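Local structure of glycoside hydrolase family 81 (Clostridium thermocellum, 6FOP) at the calcium ion site and the magnesium ion site. The protein hydrolyses beta-1,3-glucans such as laminarin as a family 81 glycoside hydrolase of the Clostridium thermocellum cellulosome. Sequence-based numbering; all coordinates share one arbitrary frame.

Contact 1: the calcium ion site. Residues 377-379, 381-383, 386, 388-390. With CA (calcium ion), chain B; CA (calcium ion), chain C; CL (chloride ion), chain D.
The indole of Trp379 carries CA of Lys389 on one face, 3.5 Å above the ring plane and toward its rim, so the last residue of helix 362-379 packs against the loop that supplies a metal ligand. The carboxylates of Asp378 and Glu386 are the flat groups that meet the metals. Asp378 has CG anti to its backbone N (chi1 -173°) and grips the partly occupied calcium of chain C with both oxygens, while its OD1 also reaches the calcium of chain B at 2.3 Å. Glu386, likewise anti (chi1 -168°) and extended, does the reverse: OE1 and OE2 both hold the chain B ion, and OE2 bridges to the chain C ion at 2.4 Å. The calcium of chain B and the calcium of chain C lie 3.9 Å apart, and the negative charge of the shared oxygens probably offsets their repulsion. Lys383 N donates an almost straight bond (174° at H) to Glu386 OE1 from above the carboxylate plane, which steadies the group's rotation. Carbonyl oxygens of Asp378, Thr381 and Lys389 also bind the chain B ion, and the Thr381 hydroxyl, OG1, donates a hydrogen bond to Glu377 O at 2.8 Å in the carbonyl plane, tying the loop to the helix end. A partly occupied chloride, possibly from crystallisation, sits 2.4 Å from the chain B calcium beside the aliphatic stem of Lys383, short for a calcium-chloride bond, so nothing should rest on it. Waters 1 to 4 ligate the chain C calcium; water 2 also links to Ala388 O. Hard carboxylate and carbonyl oxygens suit calcium, and this two-metal site probably stabilises the loop between helix 362-379 and strand 390-394.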
ATOM      1  N   GLU A 377      -8.808  -0.198 -26.151  1.00 15.03           N
ATOM      2  CA  GLU A 377      -9.842   0.657 -26.734  1.00 15.99           C
ATOM      3  C   GLU A 377     -11.232   0.047 -26.466  1.00 15.30           C
ATOM      4  O   GLU A 377     -12.168   0.762 -26.151  1.00 18.26           O
ATOM      5  CB  GLU A 377      -9.592   0.863 -28.228  1.00 16.59           C
ATOM      6  CG  GLU A 377      -8.307   1.639 -28.520  1.00 18.19           C
ATOM      7  CD  GLU A 377      -7.902   1.657 -29.978  1.00 19.86           C
ATOM      8  OE1 GLU A 377      -8.749   1.376 -30.847  1.00 27.79           O
ATOM      9  OE2 GLU A 377      -6.727   1.994 -30.247  1.00 20.57           O
ATOM     10  N   ASP A 378     -11.339  -1.280 -26.510  1.00 16.08           N
ATOM     11  CA  ASP A 378     -12.602  -1.976 -26.187  1.00 15.51           C
ATOM     12  C   ASP A 378     -12.938  -1.764 -24.687  1.00 16.49           C
ATOM     13  O   ASP A 378     -14.019  -1.269 -24.338  1.00 16.35           O
ATOM     14  CB  ASP A 378     -12.519  -3.472 -26.580  1.00 16.28           C
ATOM     15  CG  ASP A 378     -13.838  -4.208 -26.436  1.00 17.61           C
ATOM     16  OD1 ASP A 378     -14.810  -3.711 -25.791  1.00 18.09           O
ATOM     17  OD2 ASP A 378     -13.935  -5.322 -27.011  1.00 21.70           O
ATOM     18  N   TRP A 379     -12.004  -2.107 -23.812  1.00 14.66           N
ATOM     19  CA  TRP A 379     -12.257  -1.927 -22.382  1.00 15.54           C
ATOM     20  C   TRP A 379     -12.624  -0.499 -22.051  1.00 15.68           C
ATOM     21  O   TRP A 379     -13.438  -0.279 -21.150  1.00 15.52           O
ATOM     22  CB  TRP A 379     -11.067  -2.403 -21.539  1.00 15.67           C
ATOM     23  CG  TRP A 379     -11.023  -3.898 -21.303  1.00 15.50           C
ATOM     24  CD1 TRP A 379     -10.326  -4.841 -22.020  1.00 15.28           C
ATOM     25  CD2 TRP A 379     -11.700  -4.617 -20.277  1.00 15.36           C
ATOM     26  NE1 TRP A 379     -10.533  -6.074 -21.495  1.00 16.56           N
ATOM     27  CE2 TRP A 379     -11.359  -5.965 -20.407  1.00 15.77           C
ATOM     28  CE3 TRP A 379     -12.548  -4.237 -19.232  1.00 15.64           C
ATOM     29  CZ2 TRP A 379     -11.873  -6.948 -19.550  1.00 17.14           C
ATOM     30  CZ3 TRP A 379     -13.046  -5.192 -18.399  1.00 16.85           C
ATOM     31  CH2 TRP A 379     -12.697  -6.528 -18.538  1.00 17.04           C
ATOM     32  N   THR A 381     -14.236   1.666 -23.741  1.00 16.53           N
ATOM     33  CA  THR A 381     -15.489   2.091 -24.355  1.00 18.44           C
ATOM     34  C   THR A 381     -16.631   1.214 -23.817  1.00 18.77           C
ATOM     35  O   THR A 381     -16.558  -0.005 -23.865  1.00 18.86           O
ATOM     36  CB  THR A 381     -15.414   1.916 -25.885  1.00 20.61           C
ATOM     37  OG1 THR A 381     -14.268   2.624 -26.386  1.00 23.53           O
ATOM     38  CG2 THR A 381     -16.662   2.453 -26.544  1.00 24.04           C
ATOM     39  N   ALA A 382     -17.665   1.843 -23.277  1.00 19.46           N
ATOM     40  CA  ALA A 382     -18.848   1.141 -22.787  1.00 19.85           C
ATOM     41  C   ALA A 382     -19.964   1.332 -23.799  1.00 22.65           C
ATOM     42  O   ALA A 382     -20.591   2.390 -23.861  1.00 26.68           O
ATOM     43  CB  ALA A 382     -19.263   1.689 -21.405  1.00 21.11           C
ATOM     44  N   LYS A 383     -20.190   0.316 -24.618  1.00 22.45           N
ATOM     45  CA  LYS A 383     -21.242   0.365 -25.638  1.00 25.34           C
ATOM     46  C   LYS A 383     -22.605  -0.013 -25.049  1.00 25.48           C
ATOM     47  O   LYS A 383     -22.686  -0.782 -24.104  1.00 25.24           O
ATOM     48  CB  LYS A 383     -20.898  -0.561 -26.807  1.00 26.77           C
ATOM     49  CG  LYS A 383     -19.764  -0.035 -27.661  1.00 31.45           C
ATOM     50  CD  LYS A 383     -19.569  -0.887 -28.906  1.00 38.23           C
ATOM     51  CE  LYS A 383     -18.576  -0.232 -29.854  1.00 45.97           C
ATOM     52  NZ  LYS A 383     -18.369  -1.056 -31.075  1.00 52.55           N
ATOM     53  N   GLU A 386     -23.572  -3.686 -24.041  1.00 23.97           N
ATOM     54  CA  GLU A 386     -22.353  -4.479 -23.931  1.00 22.17           C
ATOM     55  C   GLU A 386     -22.295  -5.040 -22.518  1.00 22.39           C
ATOM     56  O   GLU A 386     -22.617  -4.332 -21.567  1.00 24.75           O
ATOM     57  CB  GLU A 386     -21.129  -3.613 -24.216  1.00 20.92           C
ATOM     58  CG  GLU A 386     -19.846  -4.385 -24.408  1.00 20.34           C
ATOM     59  CD  GLU A 386     -18.640  -3.496 -24.702  1.00 20.77           C
ATOM     60  OE1 GLU A 386     -18.615  -2.316 -24.272  1.00 19.01           O
ATOM     61  OE2 GLU A 386     -17.663  -3.983 -25.318  1.00 20.69           O
ATOM     62  N   ALA A 388     -19.494  -7.251 -21.488  1.00 24.25           N
ATOM     63  CA  ALA A 388     -18.115  -7.539 -21.147  1.00 23.43           C
ATOM     64  C   ALA A 388     -17.200  -6.527 -21.806  1.00 19.87           C
ATOM     65  O   ALA A 388     -17.499  -6.015 -22.875  1.00 22.36           O
ATOM     66  CB  ALA A 388     -17.740  -8.934 -21.601  1.00 26.13           C
ATOM     67  N   LYS A 389     -16.094  -6.259 -21.133  1.00 17.84           N
ATOM     68  CA  LYS A 389     -15.062  -5.359 -21.580  1.00 17.88           C
ATOM     69  C   LYS A 389     -15.586  -3.931 -21.578  1.00 16.48           C
ATOM     70  O   LYS A 389     -15.691  -3.265 -22.594  1.00 16.81           O
ATOM     71  CB  LYS A 389     -14.413  -5.759 -22.923  1.00 18.63           C
ATOM     72  CG  LYS A 389     -13.882  -7.171 -22.959  1.00 21.90           C
ATOM     73  CD  LYS A 389     -13.207  -7.462 -24.299  1.00 24.31           C
ATOM     74  CE  LYS A 389     -12.506  -8.810 -24.276  1.00 29.60           C
ATOM     75  NZ  LYS A 389     -13.425  -9.949 -23.995  1.00 35.14           N
ATOM     76  N   LEU A 390     -15.869  -3.483 -20.360  1.00 16.46           N
ATOM     77  CA  LEU A 390     -16.370  -2.132 -20.121  1.00 16.77           C
ATOM     78  C   LEU A 390     -16.128  -1.780 -18.663  1.00 16.39           C
ATOM     79  O   LEU A 390     -15.929  -2.676 -17.814  1.00 15.94           O
ATOM     80  CB  LEU A 390     -17.873  -2.009 -20.451  1.00 18.51           C
ATOM     81  CG  LEU A 390     -18.753  -2.928 -19.579  1.00 22.09           C
ATOM     82  CD1 LEU A 390     -19.399  -2.194 -18.413  1.00 22.42           C
ATOM     83  CD2 LEU A 390     -19.740  -3.746 -20.344  1.00 28.32           C
TER
HETATM   84 CA    CA B 802     -16.165  -2.194 -24.623  1.00 17.42          CA
HETATM   85 CA    CA C 803     -16.514  -5.266 -26.928  0.66 22.47          CA
HETATM   86 CL    CL D 819     -16.490  -1.378 -26.876  0.62 27.52          CL
HETATM   87  O   HOH W   1     -16.176  -6.952 -28.467  1.00 34.02           O
HETATM   88  O   HOH W   2     -16.905  -6.813 -25.414  1.00 28.20           O
HETATM   89  O   HOH W   3     -16.436  -3.616 -28.628  1.00 34.84           O
HETATM   90  O   HOH W   4     -18.687  -5.468 -27.953  1.00 37.00           O

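Contact 2: the magnesium ion site. Residues 26, 43-45, 47-50, 99, 102-103. With MG (magnesium ion), chain E.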
ATOM      1  N   TYR A  26     -22.425   2.964   6.088  1.00 17.84           N
ATOM      2  CA  TYR A  26     -22.534   3.455   7.459  1.00 17.65           C
ATOM      3  C   TYR A  26     -21.637   4.690   7.598  1.00 17.56           C
ATOM      4  O   TYR A  26     -20.523   4.663   8.130  1.00 17.02           O
ATOM      5  CB  TYR A  26     -22.234   2.331   8.482  1.00 18.37           C
ATOM      6  CG  TYR A  26     -23.334   1.312   8.542  1.00 19.95           C
ATOM      7  CD1 TYR A  26     -24.459   1.524   9.347  1.00 20.83           C
ATOM      8  CD2 TYR A  26     -23.275   0.132   7.776  1.00 20.77           C
ATOM      9  CE1 TYR A  26     -25.492   0.598   9.383  1.00 23.10           C
ATOM     10  CE2 TYR A  26     -24.308  -0.803   7.814  1.00 22.00           C
ATOM     11  CZ  TYR A  26     -25.410  -0.564   8.628  1.00 23.26           C
ATOM     12  OH  TYR A  26     -26.435  -1.475   8.686  1.00 26.60           O
ATOM     13  N   SER A  43     -13.925  -1.049   7.751  1.00 14.57           N
ATOM     14  CA  SER A  43     -15.060  -1.876   8.214  1.00 14.76           C
ATOM     15  C   SER A  43     -16.164  -1.073   8.924  1.00 15.42           C
ATOM     16  O   SER A  43     -17.312  -1.511   8.969  1.00 16.92           O
ATOM     17  CB  SER A  43     -14.601  -3.013   9.120  1.00 15.96           C
ATOM     18  OG  SER A  43     -14.231  -2.550  10.420  1.00 16.09           O
ATOM     19  N   ILE A  44     -15.823   0.112   9.408  1.00 15.40           N
ATOM     20  CA  ILE A  44     -16.829   1.034   9.939  1.00 15.54           C
ATOM     21  C   ILE A  44     -17.925   1.338   8.926  1.00 16.11           C
ATOM     22  O   ILE A  44     -19.095   1.393   9.300  1.00 16.37           O
ATOM     23  CB  ILE A  44     -16.205   2.341  10.425  1.00 15.35           C
ATOM     24  CG1 ILE A  44     -15.175   2.100  11.532  1.00 16.10           C
ATOM     25  CG2 ILE A  44     -17.273   3.303  10.932  1.00 16.65           C
ATOM     26  CD1 ILE A  44     -14.273   3.287  11.794  1.00 15.68           C
ATOM     27  N   LEU A  45     -17.533   1.483   7.654  1.00 16.00           N
ATOM     28  CA  LEU A  45     -18.452   1.837   6.574  1.00 16.73           C
ATOM     29  C   LEU A  45     -19.333   0.682   6.135  1.00 16.31           C
ATOM     30  O   LEU A  45     -20.481   0.896   5.720  1.00 17.96           O
ATOM     31  CB  LEU A  45     -17.668   2.356   5.357  1.00 17.35           C
ATOM     32  CG  LEU A  45     -16.981   3.704   5.559  1.00 18.17           C
ATOM     33  CD1 LEU A  45     -15.804   3.845   4.604  1.00 20.36           C
ATOM     34  CD2 LEU A  45     -17.959   4.856   5.419  1.00 17.78           C
ATOM     35  N   ASN A  47     -19.913  -2.458   7.848  1.00 19.11           N
ATOM     36  CA  ASN A  47     -20.559  -3.206   8.910  0.53 19.48           C
ATOM     37  C   ASN A  47     -21.416  -2.251   9.758  1.00 19.48           C
ATOM     38  O   ASN A  47     -21.098  -1.075   9.872  1.00 19.33           O
ATOM     39  CB  ASN A  47     -19.436  -3.885   9.714  0.53 20.38           C
ATOM     40  CG  ASN A  47     -19.932  -4.942  10.665  0.53 20.63           C
ATOM     41  OD1 ASN A  47     -20.156  -6.116  10.321  0.53 25.03           O
ATOM     42  ND2 ASN A  47     -20.052  -4.533  11.900  0.53 17.61           N
ATOM     43  N   GLN A  48     -22.495  -2.768  10.345  1.00 19.71           N
ATOM     44  CA  GLN A  48     -23.321  -1.971  11.254  1.00 20.01           C
ATOM     45  C   GLN A  48     -22.429  -1.252  12.277  1.00 18.06           C
ATOM     46  O   GLN A  48     -22.543  -0.049  12.496  1.00 17.93           O
ATOM     47  CB  GLN A  48     -24.321  -2.896  11.942  1.00 21.98           C
ATOM     48  CG  GLN A  48     -25.231  -2.229  12.952  1.00 24.34           C
ATOM     49  CD  GLN A  48     -26.245  -3.187  13.550  1.00 27.78           C
ATOM     50  OE1 GLN A  48     -26.231  -4.376  13.278  1.00 29.80           O
ATOM     51  NE2 GLN A  48     -27.109  -2.664  14.390  1.00 29.27           N
ATOM     52  N   TYR A  49     -21.587  -2.027  12.946  1.00 18.25           N
ATOM     53  CA  TYR A  49     -20.640  -1.507  13.905  1.00 16.97           C
ATOM     54  C   TYR A  49     -19.253  -1.419  13.223  1.00 17.44           C
ATOM     55  O   TYR A  49     -19.072  -0.545  12.400  1.00 17.79           O
ATOM     56  CB  TYR A  49     -20.703  -2.333  15.208  1.00 17.85           C
ATOM     57  CG  TYR A  49     -22.046  -2.214  15.892  1.00 17.86           C
ATOM     58  CD1 TYR A  49     -22.435  -1.025  16.504  1.00 19.85           C
ATOM     59  CD2 TYR A  49     -22.966  -3.254  15.855  1.00 19.34           C
ATOM     60  CE1 TYR A  49     -23.681  -0.906  17.097  1.00 20.22           C
ATOM     61  CE2 TYR A  49     -24.187  -3.152  16.468  1.00 20.55           C
ATOM     62  CZ  TYR A  49     -24.554  -1.973  17.069  1.00 21.04           C
ATOM     63  OH  TYR A  49     -25.808  -1.874  17.630  1.00 22.99           O
ATOM     64  N   SER A  50     -18.335  -2.320  13.541  1.00 17.54           N
ATOM     65  CA  SER A  50     -17.109  -2.481  12.801  1.00 16.73           C
ATOM     66  C   SER A  50     -16.553  -3.847  13.091  1.00 16.81           C
ATOM     67  O   SER A  50     -17.027  -4.549  13.997  1.00 18.25           O
ATOM     68  CB  SER A  50     -16.046  -1.433  13.190  1.00 15.61           C
ATOM     69  OG  SER A  50     -15.385  -1.734  14.415  1.00 16.39           O
ATOM     70  N   PHE A  99     -26.207   1.495  21.254  1.00 21.63           N
ATOM     71  CA  PHE A  99     -26.219   2.387  20.112  1.00 22.05           C
ATOM     72  C   PHE A  99     -26.607   1.561  18.896  1.00 21.88           C
ATOM     73  O   PHE A  99     -26.239   0.395  18.829  1.00 24.05           O
ATOM     74  CB  PHE A  99     -24.835   2.975  19.902  1.00 22.64           C
ATOM     75  CG  PHE A  99     -24.434   3.971  20.952  1.00 21.12           C
ATOM     76  CD1 PHE A  99     -24.880   5.276  20.884  1.00 22.21           C
ATOM     77  CD2 PHE A  99     -23.625   3.588  22.012  1.00 22.01           C
ATOM     78  CE1 PHE A  99     -24.524   6.192  21.860  1.00 21.80           C
ATOM     79  CE2 PHE A  99     -23.263   4.499  22.994  1.00 21.96           C
ATOM     80  CZ  PHE A  99     -23.718   5.805  22.913  1.00 22.25           C
ATOM     81  N   ALA A 102     -22.375   2.311  14.189  1.00 16.88           N
ATOM     82  CA  ALA A 102     -21.260   3.245  14.191  1.00 17.25           C
ATOM     83  C   ALA A 102     -21.076   3.673  12.753  1.00 16.73           C
ATOM     84  O   ALA A 102     -20.981   2.815  11.848  1.00 17.15           O
ATOM     85  CB  ALA A 102     -20.012   2.602  14.727  1.00 18.02           C
ATOM     86  N   ARG A 103     -20.968   4.991  12.551  1.00 16.07           N
ATOM     87  CA  ARG A 103     -20.883   5.584  11.215  1.00 15.79           C
ATOM     88  C   ARG A 103     -19.658   6.471  11.066  1.00 15.92           C
ATOM     89  O   ARG A 103     -19.321   7.242  11.960  1.00 17.76           O
ATOM     90  CB  ARG A 103     -22.110   6.423  10.914  1.00 16.96           C
ATOM     91  CG  ARG A 103     -23.376   5.578  10.799  1.00 20.13           C
ATOM     92  CD  ARG A 103     -24.642   6.393  10.663  1.00 22.47           C
ATOM     93  NE  ARG A 103     -25.777   5.493  10.420  1.00 25.78           N
ATOM     94  CZ  ARG A 103     -26.294   5.194   9.219  1.00 29.38           C
ATOM     95  NH1 ARG A 103     -25.821   5.719   8.082  1.00 31.53           N
ATOM     96  NH2 ARG A 103     -27.309   4.345   9.146  1.00 34.19           N
TER
HETATM   97 MG    MG E 824     -20.486   0.783  11.036  1.00 18.08          MG
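Main-chain carbonyl oxygens make up the modelled first shell of the magnesium ion. Ala102 O binds MG at 2.2 Å, Asn47 O and Ile44 O follow slightly farther off, and Tyr49 O lies 2.4 Å from MG. Gln48 O, 2.7 Å from MG, is a weaker contact in a loosely defined shell. Ala102 O and Asn47 O stand roughly across the metal from each other, at 150°, whereas Ile44 O and Asn47 O meet it at 90°; the geometry is irregular, and further ligands may be unseen. The bonds are long for magnesium, so this geometry does not prove the ion's identity. The ligands seen are backbone oxygens, so side chains probably matter here mainly for shaping the loop. Ile44 belongs to the short helix 43-46, and the chain beyond it turns its carbonyls inward around the cation. Tyr26 closes in with its CB 3.5 Å from the magnesium, a carbon neighbour and not a ligand. Its CG is anti to the carbonyl carbon (chi1 -72°), and one face of its ring receives CA of Gln48 over the centre, 3.6 Å above the plane, while Leu45 O lies in plane at the edge. A broad aromatic face suits this place, backing the loop without competing for the metal. The Arg103 guanidinium lies with one face toward Tyr26 CD1. Farther out, CG of the extended Gln48 side chain covers the Tyr49 ring toward its rim, and Tyr49 OH donates to Phe99 O at 2.6 Å in the carbonyl plane, anchoring the tyrosine to the segment leading to Ala102. The ion therefore joins the 44-49 turn to Ala102, just before strand 103-107, probably with a structural role.

The C-alpha centres of contact 1 and contact 2 lie about 35 Å apart within one chain, and they share no residue or secondary-structure element. Contact 1 is attached to helix 362-379 and strand 390-394, inside the segment matched to the family 81 C-terminal domain, whereas contact 2 ties helix 43-46 to Ala102, just before strand 103-107, in the strand-rich N-terminal part. They differ in chemistry too, with carboxylates bridging two ions in the first and neutral carbonyls around one ion in the second. The deposited assembly is a single chain, so both sites most likely brace separate loops of the monomer; the structure alone shows no coupling between them.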